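Local coordinates for protein levoglucosan dehydrogenase (Pseudarthrobacter phenanthrenivorans, PDB 6A3F) that oxidises the anhydrosugar levoglucosan to 3-dehydrolevoglucosan with NAD(+) as hydride acceptor, working as a homotetramer of two-domain Gfo/Idh/MocA-type subunits, at residues B[212-217]-B[293-298]; B[220-225]-B[276-281]. One frame throughout, in Å; residues are numbered along the deposited sequence.

Contact 1. Residues B[212-217]-B[293-298]; sequences THVIDM and NYITFE
With chi1 at -74°, M217 sets its CG beside its own backbone N, and the chain beyond runs extended, carrying the thioether from helix 206-221 to the side chains of I295 and F297 on strand 294-301. F297 adopts the opposite sign (chi1 57°), its CG lying between the backbone N and the carbonyl carbon, and its ring meets the sulfur by the CD2/CE2 edge. This is helix-on-sheet packing in the C-terminal, substrate-binding alpha/beta domain of a Gfo/Idh/MocA dehydrogenase: the axes of 212-217 and 294-298 run 9.4 Å apart in nearly the same direction, crossing at -28°. M217 SD lies 3.7 Å from F297 CD2 and 4.9 Å from the centroid of the F297 ring, close to the ring plane, which makes a Met-aromatic contact at the edge. A long, unbranched methionine suits the distance between helix and strand because one side chain serves two partners, sulfur for the phenylalanine and terminal methyl for the isoleucine, which it meets at about a right angle. The contact is wholly apolar and buried, as expected where beta-branched V214 and I295 offer compact methyls at the level where the two backbones come nearest. Y181 of the neighbouring strand 174-182 touches both V214 and I295, while F308, from strand 304-309, meets the ring of F297. The levoglucosan site lies close by: H213, which binds the sugar, is on this helix segment and meets Y153, another levoglucosan-binding residue, edge-to-face, and N293 ND2 is hydrogen-bonded to the hydroxyl of Y153. Two methyls converge on the same branch of the isoleucine: I295 CG2 is 4.1 Å from M217 CE and 4.2 Å from V214 CG2.

Contact 2. Residues B[220-225]-B[276-281]; sequences YLVGEF and NGAVGS
The close apolar part is small: V222 CG1 sits 4.2 Å from A278 CB, a branched side chain meeting a single methyl. The valine holds CG1 anti to its backbone N (chi1 -177°), directing that branch at the turn, while I174, F177 and F274 of the underlying sheet also touch its side chain. A278 is buried and points its small CB toward the 220-225 segment, so the apolar contact forms without a longer side chain. N276, by contrast, is exposed and brings an amide across at about a right angle, its ND2 3.1 Å from V222 O and 4.1 Å from V222 CG1. Here the chain leaves helix 206-221 for strand 225-233, and residues 275-278 link strands 267-274 and 279-285 in a hairpin. Within this link A278 N donates to N276 OD1 at 2.9 Å, an Asx turn whose bond is nearly straight (165°) and helps to hold the amide's orientation. Glycines serve both bends: G223 and G277 have positive phi, with backbone angles that suit a residue lacking a side chain. On the looser side, where N276 is exposed and E224 partly so, a water joins the segments, donating to E224 O at 2.8 Å and accepting from N276 N at 2.8 Å. The carboxylate of E224 leads away from the turn and forms a salt bridge with R219.

Contacts 1 and 2 have centres about 13 Å apart and draw on successive parts of helix 206-221, the first on its body, the second on its C-terminal end and exit. Along the chain the order is 212-217, 220-225, 276-281, 293-298, with contact 2 enclosed by contact 1. Their partners, strands 279-285 and 294-301, are consecutive in sequence but separated in the large mixed sheet by strand 174-182. The contacts also touch directly, F297 CZ lying 3.6 Å from L221 CD1. Together they attach one helix to one sheet of the C-terminal domain, from beside the levoglucosan site outward to a hairpin away from it.

Contact 1. Residues B[212-217]-B[293-298]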
loop_
_atom_site.group_PDB
_atom_site.type_symbol
_atom_site.label_atom_id
_atom_site.label_comp_id
_atom_site.label_asym_id
_atom_site.label_seq_id
_atom_site.Cartn_x
_atom_site.Cartn_y
_atom_site.Cartn_z
ATOM N N THR B 212 18.376 -16.232 10.263
ATOM C CA THR B 212 19.524 -15.574 10.897
ATOM C C THR B 212 19.546 -14.075 10.556
ATOM O O THR B 212 19.977 -13.279 11.389
ATOM C CB THR B 212 20.835 -16.265 10.516
ATOM O OG1 THR B 212 20.853 -16.293 9.092
ATOM C CG2 THR B 212 20.955 -17.686 11.062
ATOM N N HIS B 213 19.117 -13.696 9.343
ATOM C CA HIS B 213 19.047 -12.255 8.987
ATOM C C HIS B 213 18.092 -11.516 9.941
ATOM O O HIS B 213 18.363 -10.387 10.426
ATOM C CB HIS B 213 18.615 -12.085 7.523
ATOM C CG HIS B 213 19.650 -12.420 6.512
ATOM N ND1 HIS B 213 20.828 -11.774 6.469
ATOM C CD2 HIS B 213 19.633 -13.289 5.456
ATOM C CE1 HIS B 213 21.538 -12.252 5.446
ATOM N NE2 HIS B 213 20.827 -13.187 4.806
ATOM N N VAL B 214 16.961 -12.147 10.220
ATOM C CA VAL B 214 15.941 -11.571 11.095
ATOM C C VAL B 214 16.432 -11.568 12.540
ATOM O O VAL B 214 16.183 -10.603 13.272
ATOM C CB VAL B 214 14.586 -12.285 10.968
ATOM C CG1 VAL B 214 13.515 -11.655 11.870
ATOM C CG2 VAL B 214 14.140 -12.252 9.514
ATOM N N ILE B 215 17.079 -12.651 12.966
ATOM C CA ILE B 215 17.635 -12.728 14.330
ATOM C C ILE B 215 18.671 -11.627 14.547
ATOM O O ILE B 215 18.629 -10.956 15.594
ATOM C CB ILE B 215 18.205 -14.145 14.604
ATOM C CG1 ILE B 215 17.056 -15.155 14.634
ATOM C CG2 ILE B 215 19.025 -14.193 15.864
ATOM C CD1 ILE B 215 17.528 -16.573 14.535
ATOM N N ASP B 216 19.515 -11.356 13.540
ATOM C CA ASP B 216 20.492 -10.278 13.627
ATOM C C ASP B 216 19.779 -8.945 13.829
ATOM O O ASP B 216 20.167 -8.124 14.726
ATOM C CB ASP B 216 21.445 -10.193 12.419
ATOM C CG ASP B 216 22.353 -8.975 12.506
ATOM O OD1 ASP B 216 23.311 -8.973 13.334
ATOM O OD2 ASP B 216 22.059 -7.954 11.826
ATOM N N MET B 217 18.700 -8.735 13.070
ATOM C CA MET B 217 17.896 -7.507 13.265
ATOM C C MET B 217 17.300 -7.425 14.671
ATOM O O MET B 217 17.259 -6.346 15.203
ATOM C CB MET B 217 16.760 -7.386 12.242
ATOM C CG MET B 217 17.262 -7.018 10.912
ATOM S SD MET B 217 15.925 -6.712 9.679
ATOM C CE MET B 217 16.966 -6.701 8.222
ATOM N N ASN B 293 11.344 -11.665 -1.146
ATOM C CA ASN B 293 12.443 -11.360 -0.302
ATOM C C ASN B 293 11.882 -10.521 0.848
ATOM O O ASN B 293 12.315 -9.410 1.108
ATOM C CB ASN B 293 13.598 -10.691 -1.035
ATOM C CG ASN B 293 14.923 -10.908 -0.330
ATOM O OD1 ASN B 293 15.250 -12.036 0.059
ATOM N ND2 ASN B 293 15.708 -9.850 -0.144
ATOM N N TYR B 294 10.829 -11.066 1.421
ATOM C CA TYR B 294 9.944 -10.367 2.333
ATOM C C TYR B 294 10.511 -10.438 3.749
ATOM O O TYR B 294 10.047 -11.240 4.578
ATOM C CB TYR B 294 8.542 -10.953 2.231
ATOM C CG TYR B 294 7.421 -10.196 2.882
ATOM C CD1 TYR B 294 7.028 -8.932 2.435
ATOM C CD2 TYR B 294 6.729 -10.752 3.945
ATOM C CE1 TYR B 294 5.982 -8.262 3.027
ATOM C CE2 TYR B 294 5.660 -10.100 4.540
ATOM C CZ TYR B 294 5.282 -8.851 4.076
ATOM O OH TYR B 294 4.248 -8.247 4.725
ATOM N N ILE B 295 11.487 -9.573 3.990
ATOM C CA ILE B 295 12.087 -9.390 5.307
ATOM C C ILE B 295 11.322 -8.282 6.022
ATOM O O ILE B 295 11.260 -7.150 5.503
ATOM C CB ILE B 295 13.563 -9.024 5.242
ATOM C CG1 ILE B 295 14.301 -9.799 4.145
ATOM C CG2 ILE B 295 14.184 -9.185 6.634
ATOM C CD1 ILE B 295 15.719 -9.360 3.950
ATOM N N THR B 296 10.685 -8.595 7.136
ATOM C CA THR B 296 9.847 -7.583 7.830
ATOM C C THR B 296 10.174 -7.534 9.313
ATOM O O THR B 296 10.686 -8.540 9.919
ATOM C CB THR B 296 8.350 -7.881 7.679
ATOM O OG1 THR B 296 8.016 -9.010 8.495
ATOM C CG2 THR B 296 8.001 -8.152 6.225
ATOM N N PHE B 297 9.883 -6.377 9.916
ATOM C CA PHE B 297 9.743 -6.412 11.369
ATOM C C PHE B 297 8.690 -5.389 11.747
ATOM O O PHE B 297 8.432 -4.423 10.977
ATOM C CB PHE B 297 11.081 -6.164 12.076
ATOM C CG PHE B 297 11.782 -4.874 11.739
ATOM C CD1 PHE B 297 11.377 -3.663 12.310
ATOM C CD2 PHE B 297 12.919 -4.890 10.937
ATOM C CE1 PHE B 297 12.064 -2.492 12.018
ATOM C CE2 PHE B 297 13.620 -3.716 10.692
ATOM C CZ PHE B 297 13.177 -2.524 11.220
ATOM N N GLU B 298 8.086 -5.642 12.895
ATOM C CA GLU B 298 7.174 -4.711 13.495
ATOM C C GLU B 298 7.536 -4.659 14.971
ATOM O O GLU B 298 7.558 -5.698 15.603
ATOM C CB GLU B 298 5.720 -5.136 13.335
ATOM C CG GLU B 298 4.714 -4.243 14.065
ATOM C CD GLU B 298 3.288 -4.189 13.504
ATOM O OE1 GLU B 298 3.052 -4.681 12.359
ATOM O OE2 GLU B 298 2.402 -3.578 14.159
#

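Contact 2. Residues B[220-225]-B[276-281]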
loop_
_atom_site.group_PDB
_atom_site.type_symbol
_atom_site.label_atom_id
_atom_site.label_comp_id
_atom_site.label_asym_id
_atom_site.label_seq_id
_atom_site.Cartn_x
_atom_site.Cartn_y
_atom_site.Cartn_z
ATOM N N TYR B 220 19.996 -6.402 17.003
ATOM C CA TYR B 220 20.433 -5.015 16.709
ATOM C C TYR B 220 19.434 -3.991 17.285
ATOM O O TYR B 220 19.813 -2.970 17.877
ATOM C CB TYR B 220 20.652 -4.880 15.200
ATOM C CG TYR B 220 20.991 -3.514 14.655
ATOM C CD1 TYR B 220 22.039 -2.763 15.176
ATOM C CD2 TYR B 220 20.246 -2.952 13.630
ATOM C CE1 TYR B 220 22.368 -1.512 14.669
ATOM C CE2 TYR B 220 20.577 -1.710 13.088
ATOM C CZ TYR B 220 21.635 -0.986 13.613
ATOM O OH TYR B 220 21.939 0.229 13.087
ATOM N N LEU B 221 18.169 -4.226 17.061
ATOM C CA LEU B 221 17.147 -3.254 17.347
ATOM C C LEU B 221 16.583 -3.466 18.756
ATOM O O LEU B 221 16.089 -2.482 19.333
ATOM C CB LEU B 221 15.994 -3.380 16.324
ATOM C CG LEU B 221 16.396 -3.136 14.870
ATOM C CD1 LEU B 221 15.254 -3.521 13.931
ATOM C CD2 LEU B 221 16.822 -1.702 14.642
ATOM N N VAL B 222 16.491 -4.721 19.251
ATOM C CA VAL B 222 15.810 -5.012 20.533
ATOM C C VAL B 222 16.846 -5.334 21.627
ATOM O O VAL B 222 16.875 -4.671 22.669
ATOM C CB VAL B 222 14.791 -6.155 20.420
ATOM C CG1 VAL B 222 14.050 -6.399 21.721
ATOM C CG2 VAL B 222 13.802 -5.869 19.315
ATOM N N GLY B 223 17.661 -6.378 21.397
ATOM C CA GLY B 223 18.703 -6.808 22.360
ATOM C C GLY B 223 18.893 -8.324 22.325
ATOM O O GLY B 223 18.410 -9.025 21.391
ATOM N N GLU B 224 19.558 -8.854 23.363
ATOM C CA GLU B 224 19.915 -10.244 23.368
ATOM C C GLU B 224 18.691 -11.094 23.691
ATOM O O GLU B 224 17.777 -10.689 24.372
ATOM C CB GLU B 224 21.009 -10.522 24.410
ATOM C CG GLU B 224 22.317 -9.814 24.163
ATOM C CD GLU B 224 23.150 -10.330 22.991
ATOM O OE1 GLU B 224 22.659 -11.194 22.210
ATOM O OE2 GLU B 224 24.276 -9.805 22.823
ATOM N N PHE B 225 18.755 -12.338 23.258
ATOM C CA PHE B 225 17.759 -13.303 23.509
ATOM C C PHE B 225 18.010 -14.006 24.856
ATOM O O PHE B 225 19.130 -14.420 25.147
ATOM C CB PHE B 225 17.782 -14.375 22.411
ATOM C CG PHE B 225 17.236 -13.994 21.054
ATOM C CD1 PHE B 225 17.431 -12.726 20.532
ATOM C CD2 PHE B 225 16.523 -14.908 20.299
ATOM C CE1 PHE B 225 16.978 -12.408 19.254
ATOM C CE2 PHE B 225 16.048 -14.574 19.038
ATOM C CZ PHE B 225 16.292 -13.331 18.509
ATOM N N ASN B 276 16.083 -8.258 28.003
ATOM C CA ASN B 276 15.590 -7.022 28.603
ATOM C C ASN B 276 14.101 -7.105 28.998
ATOM O O ASN B 276 13.576 -6.105 29.448
ATOM C CB ASN B 276 15.874 -5.860 27.663
ATOM C CG ASN B 276 15.055 -5.919 26.386
ATOM O OD1 ASN B 276 14.054 -6.612 26.340
ATOM N ND2 ASN B 276 15.511 -5.197 25.377
ATOM N N GLY B 277 13.416 -8.247 28.892
ATOM C CA GLY B 277 12.035 -8.435 29.316
ATOM C C GLY B 277 11.025 -8.256 28.184
ATOM O O GLY B 277 9.841 -8.600 28.354
ATOM N N ALA B 278 11.451 -7.753 27.029
ATOM C CA ALA B 278 10.556 -7.748 25.842
ATOM C C ALA B 278 10.253 -9.173 25.389
ATOM O O ALA B 278 10.932 -10.144 25.795
ATOM C CB ALA B 278 11.150 -6.947 24.724
ATOM N N VAL B 279 9.212 -9.296 24.572
ATOM C CA VAL B 279 8.819 -10.570 24.012
ATOM C C VAL B 279 8.811 -10.434 22.486
ATOM O O VAL B 279 8.853 -9.338 21.936
ATOM C CB VAL B 279 7.447 -11.052 24.506
ATOM C CG1 VAL B 279 7.404 -11.313 26.020
ATOM C CG2 VAL B 279 6.321 -10.111 24.091
ATOM N N GLY B 280 8.810 -11.550 21.792
ATOM C CA GLY B 280 8.692 -11.465 20.336
ATOM C C GLY B 280 8.579 -12.821 19.662
ATOM O O GLY B 280 8.486 -13.873 20.282
ATOM N N SER B 281 8.676 -12.782 18.343
ATOM C CA SER B 281 8.564 -13.990 17.545
ATOM C C SER B 281 9.210 -13.721 16.179
ATOM O O SER B 281 9.269 -12.564 15.757
ATOM C CB SER B 281 7.143 -14.513 17.440
ATOM O OG SER B 281 6.303 -13.724 16.609
HETATM O O HOH W 1 17.180 -8.184 25.469
#